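Local coordinates for RickCE (Rickettsia bellii, PDB 5HAM), which is a CE-clan effector protease with deubiquitinase activity, probably cleaving ubiquitin from proteins of the host cell, at residues 20-25 and 222-227; 126-129 and 135-138; 150-155 and 161-166; 119-124 and 181-186. All blocks are in the same frame, centred on the assembly; numbering follows the deposited sequence.

Interaction 1. Residues 20-25 and 222-227; sequences AQLDEK and IAKGQA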
loop_
_atom_site.group_PDB
_atom_site.type_symbol
_atom_site.label_atom_id
_atom_site.label_comp_id
_atom_site.label_asym_id
_atom_site.label_seq_id
_atom_site.Cartn_x
_atom_site.Cartn_y
_atom_site.Cartn_z
ATOM N N ALA A 20 -4.840 -18.740 -3.269
ATOM C CA ALA A 20 -4.683 -20.143 -2.899
ATOM C C ALA A 20 -5.561 -20.546 -1.712
ATOM O O ALA A 20 -5.955 -21.705 -1.581
ATOM C CB ALA A 20 -3.224 -20.447 -2.601
ATOM N N GLN A 21 -5.875 -19.590 -0.850
ATOM C CA GLN A 21 -6.624 -19.910 0.347
ATOM C C GLN A 21 -8.057 -19.392 0.312
ATOM O O GLN A 21 -8.743 -19.392 1.334
ATOM C CB GLN A 21 -5.899 -19.375 1.572
ATOM C CG GLN A 21 -4.744 -20.252 2.028
ATOM C CD GLN A 21 -4.006 -19.631 3.195
ATOM O OE1 GLN A 21 -3.251 -18.675 3.018
ATOM N NE2 GLN A 21 -4.232 -20.153 4.400
ATOM N N LEU A 22 -8.502 -18.945 -0.859
ATOM C CA LEU A 22 -9.864 -18.448 -1.014
ATOM C C LEU A 22 -10.578 -19.054 -2.225
ATOM O O LEU A 22 -10.075 -18.994 -3.341
ATOM C CB LEU A 22 -9.862 -16.920 -1.125
ATOM C CG LEU A 22 -9.629 -16.150 0.178
ATOM C CD1 LEU A 22 -9.419 -14.655 -0.071
ATOM C CD2 LEU A 22 -10.786 -16.375 1.127
ATOM N N ASP A 23 -11.754 -19.630 -1.987
ATOM C CA ASP A 23 -12.635 -20.129 -3.050
ATOM C C ASP A 23 -13.075 -19.005 -4.000
ATOM O O ASP A 23 -13.851 -18.117 -3.619
ATOM C CB ASP A 23 -13.858 -20.791 -2.413
ATOM C CG ASP A 23 -14.840 -21.334 -3.439
ATOM O OD1 ASP A 23 -14.496 -21.383 -4.639
ATOM O OD2 ASP A 23 -15.961 -21.723 -3.035
ATOM N N GLU A 24 -12.592 -19.066 -5.240
ATOM C CA GLU A 24 -12.798 -17.981 -6.208
ATOM C C GLU A 24 -14.264 -17.813 -6.598
ATOM O O GLU A 24 -14.675 -16.746 -7.024
ATOM C CB GLU A 24 -11.925 -18.175 -7.454
ATOM N N LYS A 25 -15.055 -18.862 -6.426
ATOM C CA LYS A 25 -16.487 -18.791 -6.702
ATOM C C LYS A 25 -17.221 -17.885 -5.718
ATOM O O LYS A 25 -18.248 -17.297 -6.043
ATOM C CB LYS A 25 -17.089 -20.199 -6.688
ATOM C CG LYS A 25 -16.554 -21.019 -7.834
ATOM C CD LYS A 25 -17.065 -22.438 -7.882
ATOM C CE LYS A 25 -16.408 -23.155 -9.062
ATOM N NZ LYS A 25 -16.688 -24.616 -9.132
ATOM N N ILE A 222 -11.160 -12.355 7.711
ATOM C CA ILE A 222 -12.234 -11.401 7.566
ATOM C C ILE A 222 -13.162 -11.803 6.428
ATOM O O ILE A 222 -14.378 -11.764 6.581
ATOM C CB ILE A 222 -11.689 -10.002 7.301
ATOM C CG1 ILE A 222 -10.851 -9.532 8.492
ATOM C CG2 ILE A 222 -12.828 -9.040 7.051
ATOM C CD1 ILE A 222 -10.065 -8.239 8.217
ATOM N N ALA A 223 -12.594 -12.209 5.293
ATOM C CA ALA A 223 -13.414 -12.681 4.169
ATOM C C ALA A 223 -14.393 -13.782 4.616
ATOM O O ALA A 223 -15.559 -13.781 4.226
ATOM C CB ALA A 223 -12.530 -13.190 3.044
ATOM N N LYS A 224 -13.911 -14.692 5.465
ATOM C CA LYS A 224 -14.703 -15.834 5.920
ATOM C C LYS A 224 -15.552 -15.534 7.172
ATOM O O LYS A 224 -16.202 -16.424 7.721
ATOM C CB LYS A 224 -13.796 -17.063 6.136
ATOM C CG LYS A 224 -13.019 -17.449 4.873
ATOM C CD LYS A 224 -12.105 -18.639 5.052
ATOM C CE LYS A 224 -11.392 -18.934 3.738
ATOM N NZ LYS A 224 -10.417 -20.072 3.786
ATOM N N GLY A 225 -15.554 -14.281 7.620
ATOM C CA GLY A 225 -16.362 -13.898 8.765
ATOM C C GLY A 225 -15.808 -14.375 10.094
ATOM O O GLY A 225 -16.547 -14.459 11.072
ATOM N N GLN A 226 -14.514 -14.706 10.126
ATOM C CA GLN A 226 -13.860 -15.229 11.334
ATOM C C GLN A 226 -13.035 -14.150 12.006
ATOM O O GLN A 226 -12.484 -13.270 11.333
ATOM C CB GLN A 226 -12.918 -16.388 10.997
ATOM C CG GLN A 226 -13.540 -17.522 10.210
ATOM C CD GLN A 226 -14.765 -18.098 10.880
ATOM O OE1 GLN A 226 -14.678 -18.729 11.944
ATOM N NE2 GLN A 226 -15.926 -17.879 10.264
ATOM N N ALA A 227 -12.911 -14.228 13.327
ATOM C CA ALA A 227 -12.089 -13.250 14.039
ATOM C C ALA A 227 -10.627 -13.361 13.606
ATOM O O ALA A 227 -10.084 -14.466 13.478
ATOM C CB ALA A 227 -12.205 -13.435 15.547
#
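A Schellman motif closes helix 211-223, and the side chain of Lys-224 within it reaches across to Gln-21 and Leu-22, in the loop between helix 11-20 and strand 27-34. Gly-225 turns the chain at positive phi, and its N bonds back to Ile-222 O at 3.0 Å. Lys-224 starts with CG anti to its own carbonyl carbon (chi1 -57°) and is fully extended from there. Its NZ therefore reaches Gln-21 O, 3.0 Å away, and meets that carbonyl almost end-on, with a C=O...N angle of 167°. Gln-21 is the first residue past helix 11-20. The carbonyl lies at the C-terminal end of that helix, where a positive charge would probably be welcome.

The apolar part of the lysine is used too. Its CE lies 3.7 Å from Leu-22 CD2, and the two side chains meet at a slant. The same CD2 methyl also faces Ala-223 CB, at 4.1 Å. Leu-22 and Ala-223 are buried, and the exposed Lys-224 lies at the margin of the contact. Leu-22 continues inward onto Phe-27, Val-29 and Val-137, so the loop is tied to the edge of the central sheet. In CE-clan proteases a helix beginning at the catalytic cysteine packs on this sheet. Helix 211-223 is probably that helix, and the contact lies at its far end.

Each segment also holds its own shape. Asp-23 OD1 accepts from Lys-25 N in an Asx turn. Gln-226 NE2, its partner lying in its amide plane, donates to Lys-224 O at 2.9 Å.

Interaction 2. Residues 126-129 and 135-138; sequences KDIK and AAVI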
loop_
_atom_site.group_PDB
_atom_site.type_symbol
_atom_site.label_atom_id
_atom_site.label_comp_id
_atom_site.label_asym_id
_atom_site.label_seq_id
_atom_site.Cartn_x
_atom_site.Cartn_y
_atom_site.Cartn_z
ATOM N N LYS A 126 -18.714 -4.123 -7.353
ATOM C CA LYS A 126 -19.512 -4.788 -8.377
ATOM C C LYS A 126 -19.553 -6.296 -8.108
ATOM O O LYS A 126 -20.597 -6.940 -8.252
ATOM C CB LYS A 126 -18.983 -4.483 -9.784
ATOM N N ASP A 127 -18.417 -6.844 -7.692
ATOM C CA ASP A 127 -18.316 -8.265 -7.385
ATOM C C ASP A 127 -19.307 -8.726 -6.321
ATOM O O ASP A 127 -20.003 -9.735 -6.512
ATOM C CB ASP A 127 -16.895 -8.636 -6.966
ATOM C CG ASP A 127 -15.974 -8.768 -8.141
ATOM O OD1 ASP A 127 -16.489 -8.797 -9.280
ATOM O OD2 ASP A 127 -14.745 -8.847 -7.932
ATOM N N ILE A 128 -19.382 -7.995 -5.211
ATOM C CA ILE A 128 -20.249 -8.423 -4.111
ATOM C C ILE A 128 -21.705 -8.016 -4.312
ATOM O O ILE A 128 -22.603 -8.621 -3.742
ATOM C CB ILE A 128 -19.747 -7.926 -2.749
ATOM C CG1 ILE A 128 -19.734 -6.394 -2.717
ATOM C CG2 ILE A 128 -18.359 -8.501 -2.474
ATOM C CD1 ILE A 128 -19.113 -5.802 -1.464
ATOM N N LYS A 129 -21.937 -7.005 -5.142
ATOM C CA LYS A 129 -23.282 -6.482 -5.300
ATOM C C LYS A 129 -23.986 -7.043 -6.534
ATOM O O LYS A 129 -25.206 -7.153 -6.549
ATOM C CB LYS A 129 -23.255 -4.961 -5.325
ATOM C CG LYS A 129 -24.602 -4.310 -5.220
ATOM C CD LYS A 129 -24.446 -2.912 -4.644
ATOM C CE LYS A 129 -23.747 -1.973 -5.605
ATOM N NZ LYS A 129 -24.707 -1.504 -6.644
ATOM N N ALA A 135 -17.499 -11.890 -0.587
ATOM C CA ALA A 135 -16.469 -10.959 -0.129
ATOM C C ALA A 135 -15.484 -10.621 -1.234
ATOM O O ALA A 135 -15.177 -11.441 -2.097
ATOM C CB ALA A 135 -15.719 -11.497 1.104
ATOM N N ALA A 136 -15.003 -9.390 -1.198
ATOM C CA ALA A 136 -13.932 -8.948 -2.073
ATOM C C ALA A 136 -12.801 -8.516 -1.162
ATOM O O ALA A 136 -13.001 -7.726 -0.236
ATOM C CB ALA A 136 -14.382 -7.804 -2.942
ATOM N N VAL A 137 -11.625 -9.077 -1.402
ATOM C CA VAL A 137 -10.469 -8.792 -0.573
ATOM C C VAL A 137 -9.509 -7.887 -1.341
ATOM O O VAL A 137 -9.090 -8.205 -2.454
ATOM C CB VAL A 137 -9.776 -10.109 -0.161
ATOM C CG1 VAL A 137 -8.543 -9.846 0.718
ATOM C CG2 VAL A 137 -10.776 -11.035 0.528
ATOM N N ILE A 138 -9.184 -6.746 -0.750
ATOM C CA ILE A 138 -8.296 -5.772 -1.376
ATOM C C ILE A 138 -7.066 -5.506 -0.510
ATOM O O ILE A 138 -7.173 -4.920 0.570
ATOM C CB ILE A 138 -9.007 -4.419 -1.598
ATOM C CG1 ILE A 138 -10.409 -4.631 -2.198
ATOM C CG2 ILE A 138 -8.137 -3.504 -2.460
ATOM C CD1 ILE A 138 -11.232 -3.333 -2.320
#
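Ile-128 holds CG1 between its backbone N and its carbonyl carbon (chi1 62°), the crowded position, and this turns CG2 toward Ala-135 and Ala-136. CG2 lies anti to the carbonyl carbon of its own residue. It comes down over the face of the peptide that joins the two alanines. From there it is 3.8 Å from Ala-135 C and 3.7 Å from Ala-136 N. Ala-136 CB points back at the helix and meets the same methyl at 4.1 Å. The other branch of Ile-128 is extended (chi2 -174°) and reaches across to strand 147-155, where its tip lies over the backbone between Ala-152 and Tyr-154.

The contact joins the last turn of helix 96-130 to the start of strand 135-141, just after the short loop between them. The helix lies against one face of the mixed sheet in an alpha/beta layer. Small residues let it come close: the CA atoms of Ile-128 and Ala-135 are 6.0 Å apart. Ala-135 CB points away from the helix, and on the other face it packs on Ala-223 of helix 211-223.

Asp-127, next to Ile-128, fixes the turn by polar means. Its OD1 bonds Asn-131 ND2 and its OD2 bonds Ser-28 OG, so a buried carboxylate has partners on both oxygens.

Across the two segments the attraction is purely van der Waals. The strand's backbone is engaged within the sheet, Ala-135 with Ser-28 and Ala-136 with Ala-152. A methyl can therefore rest on this peptide without burying polar groups that lack partners.

Interaction 3. Residues 150-155 and 161-166; sequences LVAKYD and IILTFN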
loop_
_atom_site.group_PDB
_atom_site.type_symbol
_atom_site.label_atom_id
_atom_site.label_comp_id
_atom_site.label_asym_id
_atom_site.label_seq_id
_atom_site.Cartn_x
_atom_site.Cartn_y
_atom_site.Cartn_z
ATOM N N LEU A 150 -8.279 -4.532 3.143
ATOM C CA LEU A 150 -9.639 -4.038 3.201
ATOM C C LEU A 150 -10.574 -5.059 2.560
ATOM O O LEU A 150 -10.417 -5.400 1.402
ATOM C CB LEU A 150 -9.740 -2.697 2.481
ATOM C CG LEU A 150 -11.121 -2.045 2.504
ATOM C CD1 LEU A 150 -11.439 -1.537 3.917
ATOM C CD2 LEU A 150 -11.218 -0.918 1.482
ATOM N N VAL A 151 -11.545 -5.546 3.324
ATOM C CA VAL A 151 -12.484 -6.545 2.820
ATOM C C VAL A 151 -13.887 -5.963 2.675
ATOM O O VAL A 151 -14.421 -5.340 3.594
ATOM C CB VAL A 151 -12.524 -7.792 3.725
ATOM C CG1 VAL A 151 -13.392 -8.870 3.096
ATOM C CG2 VAL A 151 -11.115 -8.311 3.965
ATOM N N ALA A 152 -14.468 -6.163 1.500
ATOM C CA ALA A 152 -15.753 -5.577 1.147
ATOM C C ALA A 152 -16.833 -6.634 1.141
ATOM O O ALA A 152 -16.676 -7.693 0.526
ATOM C CB ALA A 152 -15.656 -4.947 -0.230
ATOM N N LYS A 153 -17.931 -6.341 1.824
ATOM C CA LYS A 153 -19.067 -7.248 1.869
ATOM C C LYS A 153 -20.367 -6.480 1.694
ATOM O O LYS A 153 -20.424 -5.266 1.872
ATOM C CB LYS A 153 -19.090 -8.031 3.174
ATOM C CG LYS A 153 -17.940 -9.001 3.309
ATOM C CD LYS A 153 -17.997 -9.725 4.635
ATOM C CE LYS A 153 -16.744 -10.537 4.869
ATOM N NZ LYS A 153 -16.728 -11.135 6.227
ATOM N N TYR A 154 -21.417 -7.204 1.346
ATOM C CA TYR A 154 -22.660 -6.573 0.963
ATOM C C TYR A 154 -23.839 -7.220 1.657
ATOM O O TYR A 154 -24.056 -8.426 1.541
ATOM C CB TYR A 154 -22.851 -6.683 -0.544
ATOM C CG TYR A 154 -24.100 -6.011 -1.036
ATOM C CD1 TYR A 154 -24.238 -4.637 -0.963
ATOM C CD2 TYR A 154 -25.137 -6.747 -1.586
ATOM C CE1 TYR A 154 -25.367 -4.009 -1.409
ATOM C CE2 TYR A 154 -26.272 -6.124 -2.051
ATOM C CZ TYR A 154 -26.378 -4.753 -1.956
ATOM O OH TYR A 154 -27.509 -4.117 -2.404
ATOM N N ASP A 155 -24.593 -6.407 2.385
ATOM C CA ASP A 155 -25.864 -6.844 2.942
ATOM C C ASP A 155 -27.015 -6.453 2.009
ATOM O O ASP A 155 -27.433 -5.295 1.976
ATOM C CB ASP A 155 -26.080 -6.235 4.321
ATOM C CG ASP A 155 -27.329 -6.755 4.981
ATOM O OD1 ASP A 155 -27.470 -7.989 5.078
ATOM O OD2 ASP A 155 -28.180 -5.939 5.383
ATOM N N ILE A 161 -23.264 -1.642 1.850
ATOM C CA ILE A 161 -21.859 -2.019 1.696
ATOM C C ILE A 161 -21.114 -1.886 3.023
ATOM O O ILE A 161 -21.194 -0.865 3.705
ATOM C CB ILE A 161 -21.134 -1.154 0.639
ATOM C CG1 ILE A 161 -21.736 -1.350 -0.753
ATOM C CG2 ILE A 161 -19.674 -1.525 0.571
ATOM C CD1 ILE A 161 -21.349 -2.661 -1.394
ATOM N N ILE A 162 -20.392 -2.935 3.389
ATOM C CA ILE A 162 -19.630 -2.944 4.627
ATOM C C ILE A 162 -18.152 -3.245 4.335
ATOM O O ILE A 162 -17.831 -4.252 3.713
ATOM C CB ILE A 162 -20.250 -3.964 5.630
ATOM C CG1 ILE A 162 -21.728 -3.626 5.875
ATOM C CG2 ILE A 162 -19.485 -3.985 6.941
ATOM C CD1 ILE A 162 -22.464 -4.591 6.777
ATOM N N LEU A 163 -17.264 -2.342 4.749
ATOM C CA LEU A 163 -15.827 -2.484 4.503
ATOM C C LEU A 163 -15.070 -2.697 5.811
ATOM O O LEU A 163 -15.175 -1.893 6.739
ATOM C CB LEU A 163 -15.271 -1.247 3.793
ATOM C CG LEU A 163 -16.012 -0.767 2.538
ATOM C CD1 LEU A 163 -15.605 0.645 2.199
ATOM C CD2 LEU A 163 -15.758 -1.688 1.355
ATOM N N THR A 164 -14.303 -3.781 5.876
ATOM C CA THR A 164 -13.580 -4.130 7.084
ATOM C C THR A 164 -12.083 -4.032 6.850
ATOM O O THR A 164 -11.555 -4.617 5.902
ATOM C CB THR A 164 -13.952 -5.540 7.524
ATOM O OG1 THR A 164 -15.364 -5.597 7.704
ATOM C CG2 THR A 164 -13.269 -5.907 8.824
ATOM N N PHE A 165 -11.411 -3.275 7.715
ATOM C CA PHE A 165 -9.982 -2.986 7.575
ATOM C C PHE A 165 -9.141 -3.453 8.766
ATOM O O PHE A 165 -9.582 -3.397 9.915
ATOM C CB PHE A 165 -9.804 -1.474 7.391
ATOM C CG PHE A 165 -8.374 -1.016 7.321
ATOM C CD1 PHE A 165 -7.683 -1.026 6.109
ATOM C CD2 PHE A 165 -7.733 -0.528 8.456
ATOM C CE1 PHE A 165 -6.366 -0.579 6.037
ATOM C CE2 PHE A 165 -6.417 -0.080 8.394
ATOM C CZ PHE A 165 -5.731 -0.103 7.181
ATOM N N ASN A 166 -7.919 -3.897 8.501
ATOM C CA ASN A 166 -6.942 -3.951 9.579
ATOM C C ASN A 166 -5.513 -3.641 9.177
ATOM O O ASN A 166 -5.100 -3.932 8.065
ATOM C CB ASN A 166 -6.986 -5.264 10.335
ATOM C CG ASN A 166 -6.299 -5.157 11.689
ATOM O OD1 ASN A 166 -6.730 -4.387 12.553
ATOM N ND2 ASN A 166 -5.217 -5.895 11.870
#
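Leu-150 pushes its CD1 methyl into the dip between the CB atoms of Leu-163 and Phe-165. CD1 is 3.8 Å from Leu-163 CB and 3.8 Å from Phe-165 CB. It stands at the edge of the phenyl ring, near the ring plane, and the two side chains cross at about a right angle. The next hollow is the one over Ala-152. Its small CB lets Leu-163 CD2 drop to 3.6 Å. Further along, Ile-161 bends back (chi2 -75°) and brings CD1 to 3.5 Å from Tyr-154 CD1, oblique to the ring. The tyrosine OH bonds Asn-159 in the turn.

These side chains share one sheet face. Helix 96-130 covers the part of it at Ala-152, Tyr-154 and Ile-161, with Ile-128 touching the first two. The two strands form an antiparallel beta hairpin in the five-stranded mixed sheet at the core of this CE-clan catalytic domain. Val-151 pairs with Thr-164, and Lys-153 with Ile-162, as hydrogen-bonded pairs. Val-151 N reaches Thr-164 O at 2.7 Å, and Ile-162 N reaches Lys-153 O at 2.8 Å, both nearly straight.

The opposite face carries Val-151, Lys-153, Ile-162 and Thr-164. Here the side chains barely meet across the pair. Lys-153 runs out extended, and its NZ bonds Ile-222 O at the end of helix 211-223. Ile-222 rests between Val-151 and Thr-164.

Interaction 4. Residues 119-124 and 181-186; sequences DILNRA and PKLIDK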
loop_
_atom_site.group_PDB
_atom_site.type_symbol
_atom_site.label_atom_id
_atom_site.label_comp_id
_atom_site.label_asym_id
_atom_site.label_seq_id
_atom_site.Cartn_x
_atom_site.Cartn_y
_atom_site.Cartn_z
ATOM N N ASP A 119 -11.060 2.405 -9.402
ATOM C CA ASP A 119 -11.587 1.282 -10.175
ATOM C C ASP A 119 -11.567 -0.037 -9.405
ATOM O O ASP A 119 -12.484 -0.849 -9.526
ATOM C CB ASP A 119 -10.881 1.167 -11.524
ATOM C CG ASP A 119 -11.166 2.358 -12.423
ATOM O OD1 ASP A 119 -12.245 2.979 -12.275
ATOM O OD2 ASP A 119 -10.318 2.680 -13.275
ATOM N N ILE A 120 -10.548 -0.238 -8.582
ATOM C CA ILE A 120 -10.464 -1.448 -7.777
ATOM C C ILE A 120 -11.558 -1.478 -6.714
ATOM O O ILE A 120 -12.225 -2.491 -6.522
ATOM C CB ILE A 120 -9.082 -1.571 -7.151
ATOM C CG1 ILE A 120 -8.036 -1.779 -8.258
ATOM C CG2 ILE A 120 -9.053 -2.700 -6.146
ATOM C CD1 ILE A 120 -6.630 -1.350 -7.871
ATOM N N LEU A 121 -11.768 -0.355 -6.046
ATOM C CA LEU A 121 -12.860 -0.258 -5.099
ATOM C C LEU A 121 -14.207 -0.495 -5.768
ATOM O O LEU A 121 -15.064 -1.199 -5.231
ATOM C CB LEU A 121 -12.866 1.116 -4.462
ATOM C CG LEU A 121 -12.661 1.138 -2.956
ATOM C CD1 LEU A 121 -12.935 2.553 -2.426
ATOM C CD2 LEU A 121 -13.546 0.071 -2.291
ATOM N N ASN A 122 -14.403 0.104 -6.938
ATOM C CA ASN A 122 -15.646 -0.113 -7.677
ATOM C C ASN A 122 -15.847 -1.546 -8.181
ATOM O O ASN A 122 -16.953 -2.080 -8.103
ATOM C CB ASN A 122 -15.783 0.878 -8.830
ATOM C CG ASN A 122 -16.417 2.180 -8.394
ATOM O OD1 ASN A 122 -17.317 2.187 -7.548
ATOM N ND2 ASN A 122 -15.945 3.296 -8.955
ATOM N N ARG A 123 -14.782 -2.156 -8.699
ATOM C CA ARG A 123 -14.841 -3.540 -9.151
ATOM C C ARG A 123 -15.184 -4.459 -7.975
ATOM O O ARG A 123 -16.009 -5.356 -8.102
ATOM C CB ARG A 123 -13.520 -3.960 -9.801
ATOM C CG ARG A 123 -13.505 -5.400 -10.309
ATOM C CD ARG A 123 -14.681 -5.664 -11.263
ATOM N NE ARG A 123 -14.746 -7.045 -11.741
ATOM C CZ ARG A 123 -15.757 -7.540 -12.448
ATOM N NH1 ARG A 123 -16.792 -6.768 -12.754
ATOM N NH2 ARG A 123 -15.742 -8.806 -12.847
ATOM N N ALA A 124 -14.569 -4.206 -6.828
ATOM C CA ALA A 124 -14.824 -4.993 -5.632
ATOM C C ALA A 124 -16.292 -4.895 -5.263
ATOM O O ALA A 124 -16.937 -5.899 -4.934
ATOM C CB ALA A 124 -13.930 -4.528 -4.471
ATOM N N PRO A 181 -9.790 6.534 3.837
ATOM C CA PRO A 181 -11.178 6.985 3.967
ATOM C C PRO A 181 -11.545 8.052 2.947
ATOM O O PRO A 181 -12.691 8.067 2.524
ATOM C CB PRO A 181 -11.226 7.554 5.392
ATOM C CG PRO A 181 -10.251 6.707 6.126
ATOM C CD PRO A 181 -9.116 6.468 5.144
ATOM N N LYS A 182 -10.601 8.910 2.561
ATOM C CA LYS A 182 -10.852 9.874 1.491
ATOM C C LYS A 182 -11.133 9.162 0.166
ATOM O O LYS A 182 -11.963 9.613 -0.628
ATOM C CB LYS A 182 -9.678 10.848 1.305
ATOM C CG LYS A 182 -9.458 11.839 2.453
ATOM C CD LYS A 182 -10.746 12.181 3.196
ATOM C CE LYS A 182 -10.480 13.027 4.453
ATOM N NZ LYS A 182 -11.689 13.115 5.338
ATOM N N LEU A 183 -10.433 8.057 -0.080
ATOM C CA LEU A 183 -10.655 7.300 -1.304
ATOM C C LEU A 183 -12.028 6.655 -1.263
ATOM O O LEU A 183 -12.780 6.722 -2.226
ATOM C CB LEU A 183 -9.593 6.225 -1.484
ATOM C CG LEU A 183 -9.807 5.289 -2.677
ATOM C CD1 LEU A 183 -9.732 6.056 -4.011
ATOM C CD2 LEU A 183 -8.787 4.161 -2.627
ATOM N N ILE A 184 -12.350 6.042 -0.133
ATOM C CA ILE A 184 -13.613 5.327 0.005
ATOM C C ILE A 184 -14.768 6.284 -0.232
ATOM O O ILE A 184 -15.695 5.991 -0.993
ATOM C CB ILE A 184 -13.742 4.669 1.393
ATOM C CG1 ILE A 184 -12.727 3.528 1.545
ATOM C CG2 ILE A 184 -15.161 4.173 1.628
ATOM C CD1 ILE A 184 -12.703 2.903 2.936
ATOM N N ASP A 185 -14.694 7.453 0.384
ATOM C CA ASP A 185 -15.764 8.431 0.203
ATOM C C ASP A 185 -15.800 9.036 -1.211
ATOM O O ASP A 185 -16.869 9.301 -1.738
ATOM C CB ASP A 185 -15.728 9.529 1.268
ATOM C CG ASP A 185 -16.943 10.445 1.177
ATOM O OD1 ASP A 185 -18.026 10.065 1.677
ATOM O OD2 ASP A 185 -16.828 11.532 0.575
ATOM N N LYS A 186 -14.641 9.240 -1.828
ATOM C CA LYS A 186 -14.621 9.702 -3.211
ATOM C C LYS A 186 -15.300 8.689 -4.123
ATOM O O LYS A 186 -16.036 9.060 -5.030
ATOM C CB LYS A 186 -13.192 9.957 -3.693
ATOM C CG LYS A 186 -13.099 10.533 -5.106
ATOM C CD LYS A 186 -11.838 11.389 -5.269
ATOM C CE LYS A 186 -11.895 12.295 -6.500
ATOM N NZ LYS A 186 -11.348 11.657 -7.738
#
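Leu-121 of helix 96-130 packs on Leu-183 and Ile-184 of helix 175-188, a helix-to-helix contact beside the central sheet of the CE-clan fold. Leu-121 has by far the most surface buried, and one methyl does all the touching. Its CD1 lies 3.8 Å from Ile-184 CA, so it presses on the helix backbone itself. The same CD1 meets Ile-184 CG1 at 4.1 Å, and the two side chains cross at about a right angle. Chi1 of Leu-121 is -118°, well away from a staggered position. That setting points CD1 straight across the gap.

Leu-183 and Ile-184 each bury about a third as much. Leu-183 has CG anti to its backbone N (chi1 175°), which swings the isobutyl group back toward Leu-121. Ile-184 presents its main-chain side and the root of its longer branch. Thr-187 and Leu-188, a turn further on, also touch Leu-121, and Ile-138 of the sheet covers it from another side.

The contact across the two segments is apolar. A charged pair lies beside it: Lys-186 NZ forms a salt bridge with Glu-118 OE2, joining the same two helices. Helix 175-188 is kinked at Pro-181, whose N makes no bond to the turn before. The CA atoms of Leu-121 and Ile-184 are 7.6 Å apart, and Leu-121 CD1 also sits 4.2 Å from Leu-183 CG.

The contacts cover both faces of one sheet. Interactions 2 and 3 have centres 8 Å apart and are joined through the pairing of strands 135-141 and 147-155, with Ile-138 N 2.8 Å from Leu-150 O. Interaction 1 lies on the helix 211-223 face, where Ala-223 CB is 3.7 Å from Val-137 CG2. Interaction 4 lies toward the other face: Ala-124 CB is 3.6 Å from Ala-136 CB, and Ile-184 CG2 is 3.6 Å from Leu-163 CD1. Interactions 1 and 4 do not touch; their nearest atoms are about 10 Å apart. Interaction 1 closes a chain loop that encloses the other three. Interactions 1, 2 and 4 bring helices to the two faces, and interaction 3 pairs two strands.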